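Local coordinates for protein lipase (Acinetobacter baumannii, PDB 4OPM) that probably hydrolyses the ester bonds of lipids such as triacylglycerols, as a putative lipase of the alpha/beta-hydrolase fold, at residues A54-R57 and D58-N61; D89-S93 and V94-A98; K100-R103 and F104-A108; L127-A130 and G131-F135. All coordinates share one frame; numbering follows the deposited sequence. Where two conformers were deposited one is given.

Contact 1: residues A54-R57 and D58-N61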
loop_
_atom_site.group_PDB
_atom_site.type_symbol
_atom_site.label_atom_id
_atom_site.label_comp_id
_atom_site.label_asym_id
_atom_site.label_seq_id
_atom_site.Cartn_x
_atom_site.Cartn_y
_atom_site.Cartn_z
ATOM N N ALA A 54 7.609 4.673 1.091
ATOM C CA ALA A 54 8.931 4.069 0.813
ATOM C C ALA A 54 8.817 2.588 0.406
ATOM O O ALA A 54 9.836 1.912 0.267
ATOM C CB ALA A 54 9.872 4.206 2.008
ATOM N N GLY A 55 7.596 2.118 0.159
ATOM C CA GLY A 55 7.373 0.751 -0.303
ATOM C C GLY A 55 7.489 0.665 -1.809
ATOM O O GLY A 55 8.091 1.542 -2.437
ATOM N N SER A 56 6.925 -0.399 -2.402
ATOM C CA SER A 56 6.923 -0.576 -3.855
ATOM C C SER A 56 5.866 -1.603 -4.227
ATOM O O SER A 56 5.326 -2.297 -3.344
ATOM C CB SER A 56 8.303 -1.003 -4.367
ATOM O OG SER A 56 8.528 -2.389 -4.172
ATOM N N ARG A 57 5.610 -1.753 -5.533
ATOM C CA ARG A 57 4.668 -2.754 -6.025
ATOM C C ARG A 57 4.998 -4.169 -5.516
ATOM O O ARG A 57 4.077 -4.956 -5.280
ATOM C CB ARG A 57 4.617 -2.756 -7.559
ATOM C CG ARG A 57 5.925 -3.092 -8.281
ATOM C CD ARG A 57 5.865 -2.656 -9.721
ATOM N NE ARG A 57 7.183 -2.665 -10.356
ATOM C CZ ARG A 57 7.585 -3.571 -11.245
ATOM N NH1 ARG A 57 6.777 -4.558 -11.612
ATOM N NH2 ARG A 57 8.791 -3.485 -11.789
ATOM N N ASP A 58 6.298 -4.485 -5.311
ATOM C CA ASP A 58 6.712 -5.825 -4.861
ATOM C C ASP A 58 6.247 -6.157 -3.434
ATOM O O ASP A 58 6.166 -7.343 -3.092
ATOM C CB ASP A 58 8.229 -5.988 -4.991
ATOM C CG ASP A 58 8.669 -5.958 -6.445
ATOM O OD1 ASP A 58 8.033 -6.657 -7.281
ATOM O OD2 ASP A 58 9.589 -5.189 -6.762
ATOM N N ASN A 59 5.824 -5.138 -2.643
ATOM C CA ASN A 59 5.277 -5.396 -1.300
ATOM C C ASN A 59 4.016 -6.287 -1.365
ATOM O O ASN A 59 3.692 -6.948 -0.388
ATOM C CB ASN A 59 4.889 -4.081 -0.618
ATOM C CG ASN A 59 6.022 -3.153 -0.239
ATOM O OD1 ASN A 59 5.778 -2.000 0.118
ATOM N ND2 ASN A 59 7.261 -3.634 -0.239
ATOM N N TRP A 60 3.292 -6.247 -2.507
ATOM C CA TRP A 60 2.052 -6.978 -2.708
ATOM C C TRP A 60 2.248 -8.364 -3.359
ATOM O O TRP A 60 1.249 -9.049 -3.565
ATOM C CB TRP A 60 1.111 -6.149 -3.590
ATOM C CG TRP A 60 0.459 -5.016 -2.866
ATOM C CD1 TRP A 60 0.791 -3.691 -2.939
ATOM C CD2 TRP A 60 -0.636 -5.108 -1.947
ATOM N NE1 TRP A 60 -0.033 -2.953 -2.120
ATOM C CE2 TRP A 60 -0.935 -3.794 -1.518
ATOM C CE3 TRP A 60 -1.422 -6.172 -1.470
ATOM C CZ2 TRP A 60 -1.973 -3.521 -0.616
ATOM C CZ3 TRP A 60 -2.460 -5.900 -0.590
ATOM C CH2 TRP A 60 -2.742 -4.581 -0.190
ATOM N N ASN A 61 3.483 -8.768 -3.693
ATOM C CA ASN A 61 3.730 -10.020 -4.428
ATOM C C ASN A 61 3.162 -11.256 -3.750
ATOM O O ASN A 61 2.512 -12.054 -4.430
ATOM C CB ASN A 61 5.211 -10.236 -4.728
ATOM C CG ASN A 61 5.720 -9.293 -5.809
ATOM O OD1 ASN A 61 4.934 -8.624 -6.501
ATOM N ND2 ASN A 61 7.035 -9.195 -5.958
HETATM O O HOH W 1 10.800 -3.712 -4.951
HETATM O O HOH W 2 9.957 -2.299 -1.296
#
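The loop that leaves strand 46-50 of the alpha/beta-hydrolase sheet folds into a short 3-10 turn before helix 61-64, and S56 and N59 tie its entrance together with a reciprocal pair of bonds. The backbone N of N59 donates to S56 O at 3.0 Å, and S56 N donates to N59 OD1 at 3.2 Å. The second bond is unusual: S56 N lies well above the carbonyl plane of the N59 side chain, with a C=O...N angle of only 100°. The N59 amide is therefore laid against the S56 backbone, its OD1 also 3.2 Å from G55 CA. One residue on, W60 N donates to R57 O at 3.2 Å and continues the turn.

S56 OG sits between its own backbone N and carbonyl carbon (chi1 80°), which turns it to the start of the turn, where it accepts from D58 N at 3.3 Å with a bent N-H...O angle of 139°. A water bridges this hydroxyl and D58 OD2; the water donates to OD2 at 2.6 Å. The other carboxylate oxygen, OD1, takes a bond from N61 ND2 at 3.0 Å, an amide that also reaches E16, and a salt bridge from R17. R57 points its extended chain elsewhere, to D77, E83 and the hydroxyls of S24 and S37, while W60 packs beside the presumed nucleophile elbow. With both carboxylate oxygens of D58 engaged and R17 close, its negative charge is probably stabilised, and the start of the turn is held by side-chain as well as backbone bonds.

Contact 2: residues D89-S93 and V94-A98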
loop_
_atom_site.group_PDB
_atom_site.type_symbol
_atom_site.label_atom_id
_atom_site.label_comp_id
_atom_site.label_asym_id
_atom_site.label_seq_id
_atom_site.Cartn_x
_atom_site.Cartn_y
_atom_site.Cartn_z
ATOM N N ASP A 89 10.913 18.317 -9.604
ATOM C CA ASP A 89 10.088 19.194 -8.769
ATOM C C ASP A 89 8.674 18.620 -8.522
ATOM O O ASP A 89 7.744 19.370 -8.191
ATOM C CB ASP A 89 9.986 20.579 -9.443
ATOM C CG ASP A 89 9.156 20.599 -10.721
ATOM O OD1 ASP A 89 9.294 19.657 -11.543
ATOM O OD2 ASP A 89 8.328 21.522 -10.872
ATOM N N PHE A 90 8.507 17.291 -8.651
ATOM C CA PHE A 90 7.208 16.641 -8.485
ATOM C C PHE A 90 6.520 16.944 -7.142
ATOM O O PHE A 90 7.171 17.065 -6.099
ATOM C CB PHE A 90 7.345 15.117 -8.662
ATOM C CG PHE A 90 6.023 14.385 -8.730
ATOM C CD1 PHE A 90 5.206 14.489 -9.855
ATOM C CD2 PHE A 90 5.583 13.604 -7.662
ATOM C CE1 PHE A 90 3.966 13.832 -9.904
ATOM C CE2 PHE A 90 4.347 12.949 -7.711
ATOM C CZ PHE A 90 3.541 13.075 -8.827
ATOM N N ASP A 91 5.185 17.053 -7.195
ATOM C CA ASP A 91 4.312 17.265 -6.044
ATOM C C ASP A 91 3.926 15.889 -5.437
ATOM O O ASP A 91 3.055 15.183 -5.969
ATOM C CB ASP A 91 3.077 18.080 -6.477
ATOM C CG ASP A 91 1.955 18.174 -5.459
ATOM O OD1 ASP A 91 2.191 17.844 -4.268
ATOM O OD2 ASP A 91 0.854 18.613 -5.838
ATOM N N TYR A 92 4.541 15.540 -4.292
ATOM C CA TYR A 92 4.332 14.257 -3.619
ATOM C C TYR A 92 3.193 14.267 -2.577
ATOM O O TYR A 92 3.100 13.335 -1.769
ATOM C CB TYR A 92 5.633 13.811 -2.934
ATOM C CG TYR A 92 6.726 13.435 -3.904
ATOM C CD1 TYR A 92 6.836 12.137 -4.391
ATOM C CD2 TYR A 92 7.672 14.372 -4.313
ATOM C CE1 TYR A 92 7.854 11.780 -5.274
ATOM C CE2 TYR A 92 8.691 14.033 -5.201
ATOM C CZ TYR A 92 8.776 12.734 -5.681
ATOM O OH TYR A 92 9.783 12.387 -6.550
ATOM N N SER A 93 2.312 15.286 -2.603
ATOM C CA SER A 93 1.208 15.320 -1.638
ATOM C C SER A 93 0.217 14.189 -1.893
ATOM O O SER A 93 0.051 13.776 -3.046
ATOM C CB SER A 93 0.487 16.662 -1.695
ATOM O OG SER A 93 -0.332 16.750 -2.850
ATOM N N VAL A 94 -0.448 13.693 -0.829
ATOM C CA VAL A 94 -1.463 12.629 -0.923
ATOM C C VAL A 94 -2.572 13.057 -1.941
ATOM O O VAL A 94 -2.866 12.249 -2.823
ATOM C CB VAL A 94 -2.024 12.214 0.466
ATOM C CG1 VAL A 94 -3.214 11.257 0.343
ATOM C CG2 VAL A 94 -0.921 11.579 1.306
ATOM N N PRO A 95 -3.124 14.307 -1.917
ATOM C CA PRO A 95 -4.105 14.697 -2.951
ATOM C C PRO A 95 -3.574 14.527 -4.383
ATOM O O PRO A 95 -4.323 14.058 -5.238
ATOM C CB PRO A 95 -4.379 16.182 -2.640
ATOM C CG PRO A 95 -4.122 16.299 -1.174
ATOM C CD PRO A 95 -2.935 15.406 -0.937
ATOM N N ASN A 96 -2.296 14.888 -4.646
ATOM C CA ASN A 96 -1.726 14.742 -5.997
ATOM C C ASN A 96 -1.492 13.267 -6.337
ATOM O O ASN A 96 -1.724 12.862 -7.474
ATOM C CB ASN A 96 -0.433 15.545 -6.191
ATOM C CG ASN A 96 -0.071 15.676 -7.651
ATOM O OD1 ASN A 96 -0.930 15.958 -8.489
ATOM N ND2 ASN A 96 1.189 15.403 -8.011
ATOM N N LEU A 97 -1.081 12.454 -5.357
ATOM C CA LEU A 97 -0.892 11.021 -5.603
ATOM C C LEU A 97 -2.235 10.370 -5.984
ATOM O O LEU A 97 -2.280 9.616 -6.950
ATOM C CB LEU A 97 -0.244 10.319 -4.384
ATOM C CG LEU A 97 1.175 10.778 -4.019
ATOM C CD1 LEU A 97 1.645 10.130 -2.727
ATOM C CD2 LEU A 97 2.175 10.512 -5.143
ATOM N N ALA A 98 -3.335 10.728 -5.283
ATOM C CA ALA A 98 -4.664 10.169 -5.575
ATOM C C ALA A 98 -5.166 10.599 -6.973
ATOM O O ALA A 98 -5.657 9.756 -7.739
ATOM C CB ALA A 98 -5.656 10.585 -4.502
#
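S93 leads the chain into helix 94-107, and the first helical turn is closed by L97 N donating to S93 O at 2.9 Å. As the N-cap, S93 also uses its side chain: the hydroxyl swings over the helix start, and OG accepts from N96 N at 3.2 Å. Just upstream, D91 OD1 receives S93 N at 3.1 Å, from above the carboxylate plane, and so forms an Asx turn that leads into the cap.

N96 reaches back from the first turn to the loop. Its CG stands opposite the backbone N (chi1 -165°), which carries the amide out to D91, where ND2 donates to D91 O at 2.8 Å. This bond is nearly straight, at 166°, and lies in the carbonyl plane on a lone pair. The D91 carboxylate is stacked on the same amide, the two planes only 6° apart, and D91 OD2 is 3.3 Å from N96 CB. N96 ND2 also lies 3.4 Å from F90 CZ, while N96 OD1 accepts from K100 one turn along the helix. On the apolar side, L97 CD2 meets the edge of the F90 ring at CE2, 4.2 Å away, and F90 in turn sets its own edge over the centre of the Y92 ring. Helix 190-220 borders this loop, through Q206 to the Y92 hydroxyl and through L210 to Y92 and L97.

The acidic D91 lies beside the N terminus of the helix, where its charge would probably interact favourably with the helix dipole, while S93 and N96 join the loop to the first turn.

Contact 3: residues K100-R103 and F104-A108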
loop_
_atom_site.group_PDB
_atom_site.type_symbol
_atom_site.label_atom_id
_atom_site.label_comp_id
_atom_site.label_asym_id
_atom_site.label_seq_id
_atom_site.Cartn_x
_atom_site.Cartn_y
_atom_site.Cartn_z
ATOM N N LYS A 100 -3.250 11.691 -9.547
ATOM C CA LYS A 100 -2.387 11.120 -10.594
ATOM C C LYS A 100 -2.638 9.610 -10.729
ATOM O O LYS A 100 -2.579 9.079 -11.840
ATOM C CB LYS A 100 -0.904 11.438 -10.359
ATOM C CG LYS A 100 -0.563 12.927 -10.518
ATOM C CD LYS A 100 -0.871 13.466 -11.940
ATOM C CE LYS A 100 -0.476 14.903 -12.138
ATOM N NZ LYS A 100 -1.341 15.832 -11.338
ATOM N N LEU A 101 -2.998 8.928 -9.623
ATOM C CA LEU A 101 -3.351 7.516 -9.689
ATOM C C LEU A 101 -4.640 7.365 -10.522
ATOM O O LEU A 101 -4.709 6.464 -11.346
ATOM C CB LEU A 101 -3.514 6.920 -8.285
ATOM C CG LEU A 101 -3.870 5.445 -8.221
ATOM C CD1 LEU A 101 -2.724 4.563 -8.720
ATOM C CD2 LEU A 101 -4.274 5.057 -6.805
ATOM N N ARG A 102 -5.619 8.284 -10.360
ATOM C CA ARG A 102 -6.835 8.250 -11.186
ATOM C C ARG A 102 -6.473 8.409 -12.684
ATOM O O ARG A 102 -7.008 7.679 -13.525
ATOM C CB ARG A 102 -7.840 9.330 -10.750
ATOM C CG ARG A 102 -9.101 9.420 -11.623
ATOM C CD ARG A 102 -9.973 8.178 -11.529
ATOM N NE ARG A 102 -11.021 8.187 -12.550
ATOM C CZ ARG A 102 -11.590 7.100 -13.055
ATOM N NH1 ARG A 102 -11.217 5.892 -12.642
ATOM N NH2 ARG A 102 -12.536 7.207 -13.975
ATOM N N ARG A 103 -5.556 9.344 -13.013
ATOM C CA ARG A 103 -5.117 9.562 -14.404
ATOM C C ARG A 103 -4.484 8.273 -14.962
ATOM O O ARG A 103 -4.721 7.923 -16.125
ATOM C CB ARG A 103 -4.132 10.743 -14.527
ATOM C CG ARG A 103 -4.679 12.105 -14.075
ATOM C CD ARG A 103 -5.680 12.743 -15.036
ATOM N NE ARG A 103 -7.037 12.194 -14.910
ATOM C CZ ARG A 103 -7.941 12.580 -14.011
ATOM N NH1 ARG A 103 -7.644 13.513 -13.114
ATOM N NH2 ARG A 103 -9.146 12.025 -13.995
ATOM N N PHE A 104 -3.712 7.562 -14.114
ATOM C CA PHE A 104 -3.096 6.289 -14.469
ATOM C C PHE A 104 -4.177 5.227 -14.755
ATOM O O PHE A 104 -4.084 4.548 -15.767
ATOM C CB PHE A 104 -2.137 5.799 -13.363
ATOM C CG PHE A 104 -1.749 4.343 -13.519
ATOM C CD1 PHE A 104 -0.800 3.957 -14.460
ATOM C CD2 PHE A 104 -2.363 3.353 -12.751
ATOM C CE1 PHE A 104 -0.467 2.608 -14.632
ATOM C CE2 PHE A 104 -2.020 2.002 -12.913
ATOM C CZ PHE A 104 -1.084 1.638 -13.860
ATOM N N VAL A 105 -5.191 5.093 -13.874
ATOM C CA VAL A 105 -6.304 4.129 -14.029
ATOM C C VAL A 105 -7.022 4.388 -15.380
ATOM O O VAL A 105 -7.322 3.443 -16.118
ATOM C CB VAL A 105 -7.283 4.182 -12.825
ATOM C CG1 VAL A 105 -8.598 3.460 -13.126
ATOM C CG2 VAL A 105 -6.631 3.609 -11.565
ATOM N N GLU A 106 -7.247 5.664 -15.704
ATOM C CA GLU A 106 -7.882 6.065 -16.963
ATOM C C GLU A 106 -6.998 5.698 -18.171
ATOM O O GLU A 106 -7.492 5.110 -19.138
ATOM C CB GLU A 106 -8.170 7.570 -16.947
ATOM C CG GLU A 106 -9.307 7.953 -16.011
ATOM C CD GLU A 106 -9.644 9.432 -15.944
ATOM O OE1 GLU A 106 -8.794 10.263 -16.335
ATOM O OE2 GLU A 106 -10.753 9.758 -15.464
ATOM N N ALA A 107 -5.693 6.021 -18.107
ATOM C CA ALA A 107 -4.752 5.732 -19.199
ATOM C C ALA A 107 -4.511 4.222 -19.375
ATOM O O ALA A 107 -4.282 3.767 -20.497
ATOM C CB ALA A 107 -3.436 6.442 -18.953
ATOM N N ALA A 108 -4.627 3.443 -18.286
ATOM C CA ALA A 108 -4.451 1.979 -18.323
ATOM C C ALA A 108 -5.723 1.292 -18.862
ATOM O O ALA A 108 -5.744 0.076 -19.023
ATOM C CB ALA A 108 -4.102 1.440 -16.937
HETATM O O HOH W 3 -12.465 10.750 -13.209
#
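R103 bends at chi2 (-74°) and chi3 (80°), curling its guanidinium round to E106, whose own chain runs straight beyond CG to meet it. This i to i+3 pair and the i to i+4 pair R102-E106 form a salt-bridge network on helix 94-107 of the alpha/beta-hydrolase fold. R103 grips the carboxylate side-on: NE donates to E106 OE1 at 3.0 Å and NH2 to E106 OE2 at 3.1 Å. Both oxygens lie in the guanidinium plane, yet the nitrogens approach from above the carboxylate plane. R102 comes across E106 at about a right angle and lays one guanidinium face over E106 CG, with R102 NE 3.3 Å from OE2.

R103 NH1 is held by E99, and R102 NH1 by the Y129 hydroxyl, so the glutamate shares both arginines with other partners. The inward side of the helix is apolar: L101 CD1 touches F104 CD2 at 4.2 Å, and these side chains rest on strands 46-50 and 72-76, with F104 also meeting W34 and Y36. A water closes the polar group, accepting from R102 NE at 3.0 Å and donating to E106 OE2 at 3.0 Å.

Contact 4: residues L127-A130 and G131-F135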
loop_
_atom_site.group_PDB
_atom_site.type_symbol
_atom_site.label_atom_id
_atom_site.label_comp_id
_atom_site.label_asym_id
_atom_site.label_seq_id
_atom_site.Cartn_x
_atom_site.Cartn_y
_atom_site.Cartn_z
ATOM N N LEU A 127 -8.599 5.668 0.346
ATOM C CA LEU A 127 -9.702 6.403 0.981
ATOM C C LEU A 127 -10.034 7.680 0.202
ATOM O O LEU A 127 -11.203 7.937 -0.095
ATOM C CB LEU A 127 -9.364 6.739 2.449
ATOM C CG LEU A 127 -9.536 5.572 3.450
ATOM C CD1 LEU A 127 -8.753 5.819 4.741
ATOM C CD2 LEU A 127 -10.997 5.311 3.762
ATOM N N LEU A 128 -9.005 8.458 -0.170
ATOM C CA LEU A 128 -9.211 9.690 -0.933
ATOM C C LEU A 128 -9.793 9.367 -2.318
ATOM O O LEU A 128 -10.726 10.033 -2.765
ATOM C CB LEU A 128 -7.899 10.476 -1.046
ATOM C CG LEU A 128 -8.003 11.972 -1.339
ATOM C CD1 LEU A 128 -8.960 12.683 -0.349
ATOM C CD2 LEU A 128 -6.632 12.615 -1.297
ATOM N N TYR A 129 -9.284 8.309 -2.956
ATOM C CA TYR A 129 -9.762 7.843 -4.249
ATOM C C TYR A 129 -11.249 7.441 -4.167
ATOM O O TYR A 129 -12.040 7.893 -4.997
ATOM C CB TYR A 129 -8.908 6.650 -4.731
ATOM C CG TYR A 129 -9.159 6.270 -6.173
ATOM C CD1 TYR A 129 -10.279 5.522 -6.533
ATOM C CD2 TYR A 129 -8.246 6.603 -7.169
ATOM C CE1 TYR A 129 -10.499 5.141 -7.857
ATOM C CE2 TYR A 129 -8.451 6.222 -8.494
ATOM C CZ TYR A 129 -9.576 5.484 -8.833
ATOM O OH TYR A 129 -9.798 5.119 -10.138
ATOM N N ALA A 130 -11.625 6.641 -3.138
ATOM C CA ALA A 130 -12.994 6.161 -2.927
ATOM C C ALA A 130 -13.976 7.308 -2.690
ATOM O O ALA A 130 -15.129 7.226 -3.131
ATOM C CB ALA A 130 -13.041 5.210 -1.756
ATOM N N GLY A 131 -13.510 8.356 -2.013
ATOM C CA GLY A 131 -14.306 9.542 -1.726
ATOM C C GLY A 131 -14.485 10.436 -2.938
ATOM O O GLY A 131 -15.578 10.962 -3.159
ATOM N N GLN A 132 -13.414 10.621 -3.734
ATOM C CA GLN A 132 -13.442 11.492 -4.910
ATOM C C GLN A 132 -14.071 10.802 -6.125
ATOM O O GLN A 132 -14.695 11.477 -6.936
ATOM C CB GLN A 132 -12.026 11.984 -5.267
ATOM C CG GLN A 132 -11.415 12.948 -4.235
ATOM C CD GLN A 132 -9.941 13.245 -4.443
ATOM O OE1 GLN A 132 -9.188 12.477 -5.056
ATOM N NE2 GLN A 132 -9.480 14.359 -3.888
ATOM N N TYR A 133 -13.918 9.464 -6.252
ATOM C CA TYR A 133 -14.426 8.695 -7.394
ATOM C C TYR A 133 -15.318 7.510 -6.891
ATOM O O TYR A 133 -14.967 6.345 -7.106
ATOM C CB TYR A 133 -13.216 8.216 -8.251
ATOM C CG TYR A 133 -12.182 9.304 -8.507
ATOM C CD1 TYR A 133 -12.436 10.341 -9.403
ATOM C CD2 TYR A 133 -10.967 9.313 -7.828
ATOM C CE1 TYR A 133 -11.503 11.363 -9.617
ATOM C CE2 TYR A 133 -10.018 10.318 -8.047
ATOM C CZ TYR A 133 -10.292 11.346 -8.937
ATOM O OH TYR A 133 -9.352 12.336 -9.162
ATOM N N PRO A 134 -16.481 7.789 -6.231
ATOM C CA PRO A 134 -17.295 6.694 -5.659
ATOM C C PRO A 134 -17.879 5.711 -6.664
ATOM O O PRO A 134 -17.937 4.518 -6.363
ATOM C CB PRO A 134 -18.423 7.431 -4.927
ATOM C CG PRO A 134 -18.487 8.777 -5.579
ATOM C CD PRO A 134 -17.066 9.106 -5.888
ATOM N N PHE A 135 -18.304 6.187 -7.842
ATOM C CA PHE A 135 -18.893 5.309 -8.852
ATOM C C PHE A 135 -17.830 4.447 -9.541
ATOM O O PHE A 135 -18.191 3.506 -10.257
ATOM C CB PHE A 135 -19.684 6.125 -9.890
ATOM C CG PHE A 135 -20.876 6.847 -9.303
ATOM C CD1 PHE A 135 -22.004 6.143 -8.891
ATOM C CD2 PHE A 135 -20.872 8.229 -9.161
ATOM C CE1 PHE A 135 -23.102 6.811 -8.338
ATOM C CE2 PHE A 135 -21.973 8.898 -8.615
ATOM C CZ PHE A 135 -23.079 8.184 -8.205
#
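L127, on the last turns of helix 121-132, accepts from G131 N through its carbonyl at 3.0 Å, while its side chain turns from the helix end to strand 137-143 and F226. At L128 the carbonyl receives Q132 N at 2.9 Å. The L128 side chain, at CG, also lies 3.8 Å from Q132 NE2, because the extended glutamine folds back along the helix and lays its amide beside the leucine.

Y129 makes the chief side-chain contact. Its carbonyl takes Y133 N at 2.8 Å, the last of the three successive i to i+4 bonds, and its ring receives the edge of Y133 in a T-shaped stack. Y133 CD2 stands over the centre of the Y129 ring, 3.9 Å from Y129 CG; the centroids are 5.0 Å apart and the planes 58° from one another. The Y129 ring is carried there with CG opposite the backbone N (chi1 -169°), whereas CG of Y133 lies beside its own N. R102 of helix 94-107 lies against both tyrosines, with a cation-pi contact to Y133.

A130 ends the segment: its carbonyl is 3.4 Å from P134 CA in a CA-H...O contact. Y133 is the first residue to leave helical geometry, and proline follows, with no amide hydrogen to donate to A130 O. The helix of this beta-alpha-beta unit thus ends with the weak C-H donor of P134 at the A130 carbonyl, while the tyrosine stack spans the last regular turn and the exit towards strand 137-143.

How the contacts relate
From the N terminus, contact 1 closes the turn between strand 46-50 and helix 61-64. Contact 2 then fastens the loop after strand 72-76 to the start of helix 94-107, contact 3 lies farther along that helix, and contact 4 ends helix 121-132 on the way to strand 137-143. All four follow in series; none nests in or crosses another. Contact 1 stands apart, its nearest atoms about 9 Å from contacts 2 and 3. Contact 4 touches both others: L128 CD2 packs on P95 CA at 3.7 Å, and R102 CG on Y133 CZ at 3.5 Å. Together they join helices 94-107 and 121-132 side by side.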